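Local coordinates for protein cytochrome P450 268A2 Cyp268A2 (Mycobacterium marinum, PDB 6BLD) that binds a haem group and belongs to the cytochrome P450 family of haem-thiolate proteins, at residues N262-Q267 against T306-F311; A297-V302 against V362-G367. All blocks are in the same frame, centred on the assembly; numbering follows the deposited sequence.

Contact 1 of 2, residues N262-Q267 against T306-F311. With HEM (protoporphyrin IX containing Fe), chain B; DXJ ((3E,5E)-6,10-dimethylundeca-3,5,9-trien-2-one), chain C.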
ATOM      1  N   ASN A 262      -7.749   1.531  -0.559  1.00 18.92           N
ATOM      2  CA  ASN A 262      -7.965   2.785   0.156  1.00 18.85           C
ATOM      3  C   ASN A 262      -6.670   3.375   0.701  1.00 17.76           C
ATOM      4  O   ASN A 262      -6.339   4.528   0.409  1.00 17.85           O
ATOM      5  CB  ASN A 262      -8.957   2.574   1.307  1.00 20.43           C
ATOM      6  CG  ASN A 262     -10.396   2.663   0.859  1.00 22.55           C
ATOM      7  OD1 ASN A 262     -10.907   3.751   0.598  1.00 23.37           O
ATOM      8  ND2 ASN A 262     -11.061   1.517   0.768  1.00 23.19           N
ATOM      9  N   ASP A 263      -5.928   2.592   1.488  1.00 16.82           N
ATOM     10  CA  ASP A 263      -4.829   3.146   2.274  1.00 16.00           C
ATOM     11  C   ASP A 263      -3.694   3.651   1.390  1.00 15.88           C
ATOM     12  O   ASP A 263      -3.138   4.724   1.646  1.00 16.59           O
ATOM     13  CB  ASP A 263      -4.311   2.096   3.257  1.00 15.19           C
ATOM     14  CG  ASP A 263      -5.380   1.619   4.222  1.00 15.65           C
ATOM     15  OD1 ASP A 263      -6.518   2.134   4.165  1.00 15.69           O
ATOM     16  OD2 ASP A 263      -5.077   0.727   5.042  1.00 15.28           O
ATOM     17  N   THR A 264      -3.336   2.894   0.353  1.00 14.91           N
ATOM     18  CA  THR A 264      -2.174   3.249  -0.459  1.00 14.66           C
ATOM     19  C   THR A 264      -2.391   4.563  -1.201  1.00 14.97           C
ATOM     20  O   THR A 264      -1.564   5.479  -1.118  1.00 14.94           O
ATOM     21  CB  THR A 264      -1.864   2.125  -1.446  1.00 15.21           C
ATOM     22  OG1 THR A 264      -3.026   1.857  -2.240  1.00 16.05           O
ATOM     23  CG2 THR A 264      -1.461   0.862  -0.703  1.00 14.97           C
ATOM     24  N   THR A 265      -3.497   4.670  -1.942  1.00 15.23           N
ATOM     25  CA  THR A 265      -3.768   5.891  -2.695  1.00 16.00           C
ATOM     26  C   THR A 265      -3.974   7.078  -1.762  1.00 16.24           C
ATOM     27  O   THR A 265      -3.528   8.193  -2.058  1.00 16.30           O
ATOM     28  CB  THR A 265      -4.994   5.694  -3.588  1.00 16.82           C
ATOM     29  OG1 THR A 265      -4.845   4.481  -4.333  1.00 17.54           O
ATOM     30  CG2 THR A 265      -5.153   6.864  -4.554  1.00 16.86           C
ATOM     31  N   ARG A 266      -4.645   6.854  -0.630  1.00 16.77           N
ATOM     32  CA  ARG A 266      -4.893   7.938   0.314  1.00 17.72           C
ATOM     33  C   ARG A 266      -3.587   8.535   0.829  1.00 17.10           C
ATOM     34  O   ARG A 266      -3.459   9.760   0.940  1.00 17.26           O
ATOM     35  CB  ARG A 266      -5.757   7.427   1.468  1.00 18.62           C
ATOM     36  CG  ARG A 266      -5.588   8.152   2.790  1.00 20.17           C
ATOM     37  CD  ARG A 266      -6.399   7.445   3.868  1.00 21.13           C
ATOM     38  NE  ARG A 266      -6.372   8.141   5.150  1.00 22.52           N
ATOM     39  CZ  ARG A 266      -7.309   8.014   6.085  1.00 23.64           C
ATOM     40  NH1 ARG A 266      -8.351   7.217   5.878  1.00 23.74           N
ATOM     41  NH2 ARG A 266      -7.209   8.683   7.225  1.00 24.70           N
ATOM     42  N   GLN A 267      -2.597   7.689   1.129  1.00 16.44           N
ATOM     43  CA  GLN A 267      -1.323   8.210   1.612  1.00 16.63           C
ATOM     44  C   GLN A 267      -0.536   8.878   0.489  1.00 16.37           C
ATOM     45  O   GLN A 267       0.126   9.898   0.713  1.00 16.93           O
ATOM     46  CB  GLN A 267      -0.497   7.096   2.256  1.00 17.11           C
ATOM     47  CG  GLN A 267      -1.185   6.369   3.409  1.00 18.33           C
ATOM     48  CD  GLN A 267      -1.890   7.303   4.379  1.00 19.86           C
ATOM     49  OE1 GLN A 267      -1.391   8.380   4.705  1.00 20.63           O
ATOM     50  NE2 GLN A 267      -3.054   6.882   4.857  1.00 20.36           N
ATOM     51  N   THR A 306       5.961   6.048  -1.614  1.00 15.95           N
ATOM     52  CA  THR A 306       6.164   4.643  -1.273  1.00 15.70           C
ATOM     53  C   THR A 306       5.251   4.271  -0.108  1.00 15.60           C
ATOM     54  O   THR A 306       5.736   3.977   0.994  1.00 15.53           O
ATOM     55  CB  THR A 306       7.636   4.368  -0.945  1.00 16.33           C
ATOM     56  OG1 THR A 306       8.464   4.952  -1.957  1.00 17.54           O
ATOM     57  CG2 THR A 306       7.910   2.872  -0.898  1.00 15.66           C
ATOM     58  N   PRO A 307       3.928   4.296  -0.301  1.00 15.25           N
ATOM     59  CA  PRO A 307       3.022   4.063   0.835  1.00 14.78           C
ATOM     60  C   PRO A 307       3.161   2.681   1.439  1.00 14.33           C
ATOM     61  O   PRO A 307       2.931   2.519   2.641  1.00 14.42           O
ATOM     62  CB  PRO A 307       1.630   4.279   0.226  1.00 14.66           C
ATOM     63  CG  PRO A 307       1.805   4.002  -1.212  1.00 14.78           C
ATOM     64  CD  PRO A 307       3.191   4.469  -1.565  1.00 15.10           C
ATOM     65  N   VAL A 308       3.522   1.680   0.644  1.00 14.11           N
ATOM     66  CA  VAL A 308       3.837   0.353   1.158  1.00 13.94           C
ATOM     67  C   VAL A 308       5.344   0.299   1.372  1.00 13.68           C
ATOM     68  O   VAL A 308       6.117   0.298   0.411  1.00 13.47           O
ATOM     69  CB  VAL A 308       3.364  -0.752   0.208  1.00 14.18           C
ATOM     70  CG1 VAL A 308       3.604  -2.119   0.829  1.00 14.41           C
ATOM     71  CG2 VAL A 308       1.895  -0.565  -0.132  1.00 13.98           C
ATOM     72  N   MET A 309       5.763   0.264   2.636  1.00 14.07           N
ATOM     73  CA  MET A 309       7.182   0.259   2.965  1.00 14.30           C
ATOM     74  C   MET A 309       7.778  -1.142   2.975  1.00 14.03           C
ATOM     75  O   MET A 309       8.937  -1.321   2.583  1.00 14.10           O
ATOM     76  CB  MET A 309       7.413   0.918   4.326  1.00 14.27           C
ATOM     77  CG  MET A 309       7.056   2.389   4.375  1.00 13.93           C
ATOM     78  SD  MET A 309       7.508   3.135   5.949  1.00 14.39           S
ATOM     79  CE  MET A 309       6.550   2.139   7.093  1.00 13.36           C
ATOM     80  N   THR A 310       7.021  -2.143   3.424  1.00 13.98           N
ATOM     81  CA  THR A 310       7.566  -3.481   3.591  1.00 14.64           C
ATOM     82  C   THR A 310       6.593  -4.536   3.085  1.00 14.42           C
ATOM     83  O   THR A 310       5.375  -4.402   3.231  1.00 13.81           O
ATOM     84  CB  THR A 310       7.899  -3.786   5.060  1.00 15.14           C
ATOM     85  OG1 THR A 310       6.718  -3.644   5.860  1.00 12.36           O
ATOM     86  CG2 THR A 310       8.984  -2.851   5.578  1.00 12.76           C
ATOM     87  N   PHE A 311       7.157  -5.578   2.482  1.00 13.94           N
ATOM     88  CA  PHE A 311       6.480  -6.838   2.228  1.00 13.88           C
ATOM     89  C   PHE A 311       7.542  -7.922   2.313  1.00 13.85           C
ATOM     90  O   PHE A 311       8.703  -7.693   1.965  1.00 14.15           O
ATOM     91  CB  PHE A 311       5.779  -6.867   0.863  1.00 13.56           C
ATOM     92  CG  PHE A 311       4.320  -6.504   0.917  1.00 13.29           C
ATOM     93  CD1 PHE A 311       3.511  -6.965   1.946  1.00 13.64           C
ATOM     94  CD2 PHE A 311       3.758  -5.704  -0.064  1.00 13.13           C
ATOM     95  CE1 PHE A 311       2.165  -6.628   1.993  1.00 12.93           C
ATOM     96  CE2 PHE A 311       2.415  -5.366  -0.022  1.00 13.16           C
ATOM     97  CZ  PHE A 311       1.619  -5.828   1.009  1.00 12.72           C
TER
HETATM   98  CHA HEM B 501      -0.632  -5.539  -4.463  1.00 15.32           C
HETATM   99  CHB HEM B 501      -5.080  -3.660  -4.978  1.00 17.85           C
HETATM  100  CHC HEM B 501      -3.176   0.806  -5.135  1.00 18.15           C
HETATM  101  CHD HEM B 501       1.095  -1.067  -3.751  1.00 16.18           C
HETATM  102  C1A HEM B 501      -2.001  -5.427  -4.598  1.00 15.96           C
HETATM  103  C2A HEM B 501      -2.954  -6.519  -4.627  1.00 15.91           C
HETATM  104  C3A HEM B 501      -4.176  -6.002  -4.771  1.00 16.82           C
HETATM  105  C4A HEM B 501      -4.049  -4.560  -4.834  1.00 17.04           C
HETATM  106  CMA HEM B 501      -5.496  -6.800  -4.853  1.00 16.78           C
HETATM  107  CAA HEM B 501      -2.610  -8.020  -4.522  1.00 15.36           C
HETATM  108  CBA HEM B 501      -2.190  -8.519  -5.902  1.00 14.90           C
HETATM  109  CGA HEM B 501      -1.668  -9.928  -5.807  1.00 14.65           C
HETATM  110  O1A HEM B 501      -1.607 -10.617  -6.858  1.00 14.60           O
HETATM  111  O2A HEM B 501      -1.320 -10.367  -4.679  1.00 14.41           O
HETATM  112  C1B HEM B 501      -4.950  -2.297  -5.131  1.00 18.06           C
HETATM  113  C2B HEM B 501      -6.011  -1.385  -5.496  1.00 18.76           C
HETATM  114  C3B HEM B 501      -5.510  -0.153  -5.550  1.00 19.08           C
HETATM  115  C4B HEM B 501      -4.093  -0.227  -5.211  1.00 18.16           C
HETATM  116  CMB HEM B 501      -7.479  -1.766  -5.786  1.00 18.98           C
HETATM  117  CAB HEM B 501      -6.373   1.079  -5.912  1.00 20.16           C
HETATM  118  CBB HEM B 501      -5.863   2.298  -6.082  1.00 20.97           C
HETATM  119  C1C HEM B 501      -1.845   0.690  -4.779  1.00 17.57           C
HETATM  120  C2C HEM B 501      -0.874   1.767  -4.715  1.00 17.80           C
HETATM  121  C3C HEM B 501       0.302   1.239  -4.323  1.00 17.49           C
HETATM  122  C4C HEM B 501       0.114  -0.182  -4.143  1.00 16.79           C
HETATM  123  CMC HEM B 501      -1.211   3.243  -5.033  1.00 17.95           C
HETATM  124  CAC HEM B 501       1.677   1.912  -4.097  1.00 17.88           C
HETATM  125  CBC HEM B 501       1.963   3.161  -4.474  1.00 19.27           C
HETATM  126  C1D HEM B 501       1.019  -2.439  -3.837  1.00 15.61           C
HETATM  127  C2D HEM B 501       2.089  -3.377  -3.568  1.00 14.45           C
HETATM  128  C3D HEM B 501       1.616  -4.613  -3.761  1.00 14.23           C
HETATM  129  C4D HEM B 501       0.225  -4.503  -4.164  1.00 15.10           C
HETATM  130  CMD HEM B 501       3.520  -2.994  -3.131  1.00 13.82           C
HETATM  131  CAD HEM B 501       2.408  -5.930  -3.595  1.00 13.19           C
HETATM  132  CBD HEM B 501       3.283  -6.145  -4.828  1.00 13.27           C
HETATM  133  CGD HEM B 501       4.117  -7.393  -4.684  1.00 14.07           C
HETATM  134  O1D HEM B 501       4.932  -7.675  -5.601  1.00 15.33           O
HETATM  135  O2D HEM B 501       3.973  -8.103  -3.657  1.00 12.84           O
HETATM  136  NA  HEM B 501      -2.707  -4.245  -4.727  1.00 17.15           N
HETATM  137  NB  HEM B 501      -3.795  -1.556  -4.965  1.00 18.41           N
HETATM  138  NC  HEM B 501      -1.204  -0.483  -4.426  1.00 17.67           N
HETATM  139  ND  HEM B 501      -0.100  -3.161  -4.198  1.00 16.35           N
HETATM  140 FE   HEM B 501      -1.889  -2.367  -4.809  1.00 17.15          FE
HETATM  141  C10 DXJ C 502      -4.136  -6.313   6.606  1.00 13.73           C
HETATM  142  C13 DXJ C 502      -4.050  -6.345  10.435  1.00 14.75           C
HETATM  143  C01 DXJ C 502      -0.838  -3.688  -0.851  1.00 13.92           C
HETATM  144  C02 DXJ C 502      -1.557  -3.685   0.495  1.00 13.73           C
HETATM  145  C03 DXJ C 502      -2.227  -4.752   0.879  1.00 13.46           C
HETATM  146  C04 DXJ C 502      -1.493  -2.447   1.390  1.00 14.43           C
HETATM  147  C05 DXJ C 502      -2.954  -4.777   2.223  1.00 13.21           C
HETATM  148  C06 DXJ C 502      -2.660  -6.048   3.016  1.00 13.17           C
HETATM  149  C07 DXJ C 502      -3.618  -6.256   4.189  1.00 13.74           C
HETATM  150  C08 DXJ C 502      -3.189  -6.105   5.426  1.00 13.44           C
HETATM  151  C09 DXJ C 502      -5.069  -6.646   3.923  1.00 13.91           C
HETATM  152  C11 DXJ C 502      -3.643  -6.404   7.825  1.00 13.75           C
HETATM  153  C12 DXJ C 502      -4.566  -6.614   9.023  1.00 14.62           C
HETATM  154  O14 DXJ C 502      -5.680  -6.985   8.857  1.00 15.04           O

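Contact 2 of 2, residues A297-V302 against V362-G367. With HEM (protoporphyrin IX containing Fe), chain B.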
ATOM      1  N   ALA A 297       5.048  12.494 -13.696  1.00 21.68           N
ATOM      2  CA  ALA A 297       4.853  13.131 -12.397  1.00 21.45           C
ATOM      3  C   ALA A 297       4.162  12.188 -11.420  1.00 20.72           C
ATOM      4  O   ALA A 297       4.534  12.124 -10.242  1.00 17.93           O
ATOM      5  CB  ALA A 297       4.048  14.420 -12.557  1.00 19.81           C
ATOM      6  N   VAL A 298       3.157  11.448 -11.893  1.00 18.26           N
ATOM      7  CA  VAL A 298       2.469  10.487 -11.035  1.00 17.59           C
ATOM      8  C   VAL A 298       3.426   9.385 -10.596  1.00 16.99           C
ATOM      9  O   VAL A 298       3.417   8.962  -9.433  1.00 16.45           O
ATOM     10  CB  VAL A 298       1.233   9.920 -11.761  1.00 17.75           C
ATOM     11  CG1 VAL A 298       0.785   8.607 -11.131  1.00 17.10           C
ATOM     12  CG2 VAL A 298       0.102  10.935 -11.748  1.00 18.25           C
ATOM     13  N   GLU A 299       4.280   8.916 -11.512  1.00 17.17           N
ATOM     14  CA  GLU A 299       5.212   7.843 -11.173  1.00 17.33           C
ATOM     15  C   GLU A 299       6.205   8.288 -10.107  1.00 17.32           C
ATOM     16  O   GLU A 299       6.591   7.495  -9.239  1.00 16.93           O
ATOM     17  CB  GLU A 299       5.947   7.367 -12.427  1.00 17.41           C
ATOM     18  CG  GLU A 299       5.096   6.532 -13.365  1.00 17.72           C
ATOM     19  CD  GLU A 299       4.206   5.552 -12.625  1.00 17.14           C
ATOM     20  OE1 GLU A 299       4.735   4.616 -11.986  1.00 16.85           O
ATOM     21  OE2 GLU A 299       2.971   5.720 -12.680  1.00 17.24           O
ATOM     22  N   GLU A 300       6.633   9.553 -10.154  1.00 17.78           N
ATOM     23  CA  GLU A 300       7.552  10.050  -9.137  1.00 17.76           C
ATOM     24  C   GLU A 300       6.841  10.327  -7.819  1.00 17.57           C
ATOM     25  O   GLU A 300       7.424  10.124  -6.750  1.00 17.55           O
ATOM     26  CB  GLU A 300       8.267  11.305  -9.645  1.00 17.93           C
ATOM     27  CG  GLU A 300       9.151  11.974  -8.602  1.00 17.97           C
ATOM     28  CD  GLU A 300      10.557  11.396  -8.562  1.00 17.97           C
ATOM     29  OE1 GLU A 300      11.433  11.994  -7.902  1.00 18.12           O
ATOM     30  OE2 GLU A 300      10.788  10.341  -9.186  1.00 17.99           O
ATOM     31  N   LEU A 301       5.578  10.753  -7.869  1.00 17.29           N
ATOM     32  CA  LEU A 301       4.814  10.930  -6.637  1.00 16.97           C
ATOM     33  C   LEU A 301       4.624   9.602  -5.916  1.00 15.75           C
ATOM     34  O   LEU A 301       4.611   9.553  -4.682  1.00 15.49           O
ATOM     35  CB  LEU A 301       3.460  11.568  -6.946  1.00 16.75           C
ATOM     36  CG  LEU A 301       3.483  13.056  -7.300  1.00 18.41           C
ATOM     37  CD1 LEU A 301       2.085  13.550  -7.618  1.00 17.86           C
ATOM     38  CD2 LEU A 301       4.097  13.867  -6.170  1.00 18.33           C
ATOM     39  N   VAL A 302       4.462   8.517  -6.674  1.00 15.52           N
ATOM     40  CA  VAL A 302       4.392   7.186  -6.078  1.00 17.34           C
ATOM     41  C   VAL A 302       5.744   6.787  -5.507  1.00 17.46           C
ATOM     42  O   VAL A 302       5.833   6.251  -4.398  1.00 16.88           O
ATOM     43  CB  VAL A 302       3.892   6.165  -7.115  1.00 17.06           C
ATOM     44  CG1 VAL A 302       4.120   4.748  -6.619  1.00 14.41           C
ATOM     45  CG2 VAL A 302       2.433   6.392  -7.435  1.00 15.08           C
ATOM     46  N   VAL A 362       9.898   0.931  -7.130  1.00 14.45           N
ATOM     47  CA  VAL A 362       9.228  -0.276  -6.661  1.00 14.05           C
ATOM     48  C   VAL A 362       8.098   0.107  -5.715  1.00 15.47           C
ATOM     49  O   VAL A 362       7.838  -0.588  -4.726  1.00 15.02           O
ATOM     50  CB  VAL A 362      10.218  -1.242  -5.983  1.00 14.85           C
ATOM     51  CG1 VAL A 362      11.105  -1.907  -7.026  1.00 15.58           C
ATOM     52  CG2 VAL A 362      11.057  -0.511  -4.945  1.00 14.00           C
ATOM     53  N   GLY A 363       7.417   1.216  -6.012  1.00 15.87           N
ATOM     54  CA  GLY A 363       6.274   1.607  -5.203  1.00 15.33           C
ATOM     55  C   GLY A 363       5.130   0.615  -5.298  1.00 15.20           C
ATOM     56  O   GLY A 363       4.433   0.356  -4.314  1.00 13.08           O
ATOM     57  N   PHE A 364       4.923   0.047  -6.486  1.00 13.58           N
ATOM     58  CA  PHE A 364       3.965  -1.029  -6.687  1.00 13.51           C
ATOM     59  C   PHE A 364       4.595  -2.404  -6.498  1.00 13.39           C
ATOM     60  O   PHE A 364       4.055  -3.399  -6.997  1.00 15.05           O
ATOM     61  CB  PHE A 364       3.335  -0.926  -8.078  1.00 14.47           C
ATOM     62  CG  PHE A 364       2.512   0.319  -8.283  1.00 15.31           C
ATOM     63  CD1 PHE A 364       1.329   0.507  -7.589  1.00 15.56           C
ATOM     64  CD2 PHE A 364       2.921   1.294  -9.179  1.00 15.89           C
ATOM     65  CE1 PHE A 364       0.569   1.650  -7.781  1.00 15.66           C
ATOM     66  CE2 PHE A 364       2.167   2.437  -9.375  1.00 16.39           C
ATOM     67  CZ  PHE A 364       0.990   2.616  -8.673  1.00 16.10           C
ATOM     68  N   GLY A 365       5.721  -2.478  -5.792  1.00 13.25           N
ATOM     69  CA  GLY A 365       6.440  -3.720  -5.616  1.00 16.89           C
ATOM     70  C   GLY A 365       7.531  -3.908  -6.655  1.00 17.43           C
ATOM     71  O   GLY A 365       7.690  -3.128  -7.598  1.00 13.93           O
ATOM     72  N   GLY A 366       8.301  -4.976  -6.473  1.00 17.51           N
ATOM     73  CA  GLY A 366       9.379  -5.283  -7.389  1.00 17.75           C
ATOM     74  C   GLY A 366       8.963  -5.919  -8.692  1.00 17.94           C
ATOM     75  O   GLY A 366       9.827  -6.263  -9.505  1.00 17.71           O
ATOM     76  N   GLY A 367       7.666  -6.086  -8.923  1.00 18.02           N
ATOM     77  CA  GLY A 367       7.172  -6.690 -10.141  1.00 18.47           C
ATOM     78  C   GLY A 367       7.053  -8.200 -10.036  1.00 19.23           C
ATOM     79  O   GLY A 367       7.613  -8.844  -9.152  1.00 19.83           O
TER
HETATM   80  CHA HEM B 501      -0.632  -5.539  -4.463  1.00 15.32           C
HETATM   81  CHB HEM B 501      -5.080  -3.660  -4.978  1.00 17.85           C
HETATM   82  CHC HEM B 501      -3.176   0.806  -5.135  1.00 18.15           C
HETATM   83  CHD HEM B 501       1.095  -1.067  -3.751  1.00 16.18           C
HETATM   84  C1A HEM B 501      -2.001  -5.427  -4.598  1.00 15.96           C
HETATM   85  C2A HEM B 501      -2.954  -6.519  -4.627  1.00 15.91           C
HETATM   86  C3A HEM B 501      -4.176  -6.002  -4.771  1.00 16.82           C
HETATM   87  C4A HEM B 501      -4.049  -4.560  -4.834  1.00 17.04           C
HETATM   88  CMA HEM B 501      -5.496  -6.800  -4.853  1.00 16.78           C
HETATM   89  CAA HEM B 501      -2.610  -8.020  -4.522  1.00 15.36           C
HETATM   90  CBA HEM B 501      -2.190  -8.519  -5.902  1.00 14.90           C
HETATM   91  CGA HEM B 501      -1.668  -9.928  -5.807  1.00 14.65           C
HETATM   92  O1A HEM B 501      -1.607 -10.617  -6.858  1.00 14.60           O
HETATM   93  O2A HEM B 501      -1.320 -10.367  -4.679  1.00 14.41           O
HETATM   94  C1B HEM B 501      -4.950  -2.297  -5.131  1.00 18.06           C
HETATM   95  C2B HEM B 501      -6.011  -1.385  -5.496  1.00 18.76           C
HETATM   96  C3B HEM B 501      -5.510  -0.153  -5.550  1.00 19.08           C
HETATM   97  C4B HEM B 501      -4.093  -0.227  -5.211  1.00 18.16           C
HETATM   98  CMB HEM B 501      -7.479  -1.766  -5.786  1.00 18.98           C
HETATM   99  CAB HEM B 501      -6.373   1.079  -5.912  1.00 20.16           C
HETATM  100  CBB HEM B 501      -5.863   2.298  -6.082  1.00 20.97           C
HETATM  101  C1C HEM B 501      -1.845   0.690  -4.779  1.00 17.57           C
HETATM  102  C2C HEM B 501      -0.874   1.767  -4.715  1.00 17.80           C
HETATM  103  C3C HEM B 501       0.302   1.239  -4.323  1.00 17.49           C
HETATM  104  C4C HEM B 501       0.114  -0.182  -4.143  1.00 16.79           C
HETATM  105  CMC HEM B 501      -1.211   3.243  -5.033  1.00 17.95           C
HETATM  106  CAC HEM B 501       1.677   1.912  -4.097  1.00 17.88           C
HETATM  107  CBC HEM B 501       1.963   3.161  -4.474  1.00 19.27           C
HETATM  108  C1D HEM B 501       1.019  -2.439  -3.837  1.00 15.61           C
HETATM  109  C2D HEM B 501       2.089  -3.377  -3.568  1.00 14.45           C
HETATM  110  C3D HEM B 501       1.616  -4.613  -3.761  1.00 14.23           C
HETATM  111  C4D HEM B 501       0.225  -4.503  -4.164  1.00 15.10           C
HETATM  112  CMD HEM B 501       3.520  -2.994  -3.131  1.00 13.82           C
HETATM  113  CAD HEM B 501       2.408  -5.930  -3.595  1.00 13.19           C
HETATM  114  CBD HEM B 501       3.283  -6.145  -4.828  1.00 13.27           C
HETATM  115  CGD HEM B 501       4.117  -7.393  -4.684  1.00 14.07           C
HETATM  116  O1D HEM B 501       4.932  -7.675  -5.601  1.00 15.33           O
HETATM  117  O2D HEM B 501       3.973  -8.103  -3.657  1.00 12.84           O
HETATM  118  NA  HEM B 501      -2.707  -4.245  -4.727  1.00 17.15           N
HETATM  119  NB  HEM B 501      -3.795  -1.556  -4.965  1.00 18.41           N
HETATM  120  NC  HEM B 501      -1.204  -0.483  -4.426  1.00 17.67           N
HETATM  121  ND  HEM B 501      -0.100  -3.161  -4.198  1.00 16.35           N
HETATM  122 FE   HEM B 501      -1.889  -2.367  -4.809  1.00 17.15          FE

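Contact 1 of 2, residues N262-Q267 against T306-F311
Thr-264 and Val-308 show how two short segments can meet by direct apolar packing while the same residues also rest on a cofactor. Their side chains run next to one another in the same direction, with CG2 of Thr-264 3.7 Å from CG2 of Val-308. Next along the chain, the ring of Pro-307 leans on the helix: its CB sits 3.7 Å from the carbonyl O of Thr-264, and the aliphatic base of Gln-267 adds a looser touch.

No hydrogen bond crosses the interface. With chi1 at 56°, Thr-264 OG1 is tucked between backbone N and carbonyl carbon, where it hydrogen-bonds Ala-260 O one turn back; the Gln-267 chain bends at chi2, and its OE1 accepts a hydrogen bond from Ile-412 N.

The remaining contacts are with bound groups. Thr-264 OG1 comes within 3.0 Å of C1C of the haem, Pro-307 CG reaches the vinyl carbon CBC at 3.4 Å, and Val-308 CG2 approaches the meso carbon CHD at 3.7 Å. The ligand DXJ is touched from two directions: its C04 lies 3.9 Å from Thr-264 CG2, while its C01 meets the edge of the Phe-311 ring, 3.8 Å from CZ.

An acid-alcohol pair, Asp-263 and Thr-264, on a long helix crossing the haem, faced by the segment leading into strand 310-315, is the classic distal pocket of the P450 fold.

Contact 2 of 2, residues A297-V302 against V362-G367
Phe-364 packs between helix 290-305 and the haem, and its ring meets each in a different way. From CB, chi1 of -64° sets CG beside the backbone N and anti to the carbonyl carbon, which sends the ring from the turn toward the haem. There CD1 lies 3.5 Å from C3C of the haem, and CE1, one atom further, 3.4 Å from C2C, both on pyrrole C, whose C1C stands at the ring edge, in its plane. CG1 of Val-302 lies over one face, nearest to CE2 at 4.1 Å. Near the ring plane, at the same CE2, stands OE1 of Glu-299, a carboxylate otherwise engaged by His-361 and Arg-379.

Val-302 CG1 also rests 4.1 Å from CA of Gly-363, whose lack of a side chain permits so close an approach. The same CG1 of Val-302 reaches the vinyl carbon CBC of the haem at 3.4 Å. The type I turn from Val-362 to Gly-365 begins the glycine-rich haem-binding signature that leads to Cys-372, probably the thiolate ligand, as in the family.

The chemistry is thus apolar across the interface: Phe-364 packs on pyrrole C on the proximal side and Val-302 on the vinyl group, while the charge of Glu-299 stays at the ring's rim and is answered outside the two segments.

In the fold
Both contacts belong to the buried core, although contact 1 lies nearer the centre of the chain and contact 2 includes the partly exposed Glu-299. Contact 1 joins helix 247-278 to the entry of strand 310-315 on the side holding DXJ; contact 2 joins helix 290-305 to the haem-binding loop on the other side. Helix 290-305 runs into segment 306-311, and Pro-307 CD packs 4.3 Å from Val-302 O. Pro-307 CG and Val-302 CG1 touch the same vinyl carbon, CBC. Neither contact has a cross-segment hydrogen bond, but polar groups differ: in contact 1 a hydroxyl sits on the haem face, whereas beside contact 2 Glu-300 of the ExxR motif salt-bridges both Arg-303 and Arg-356.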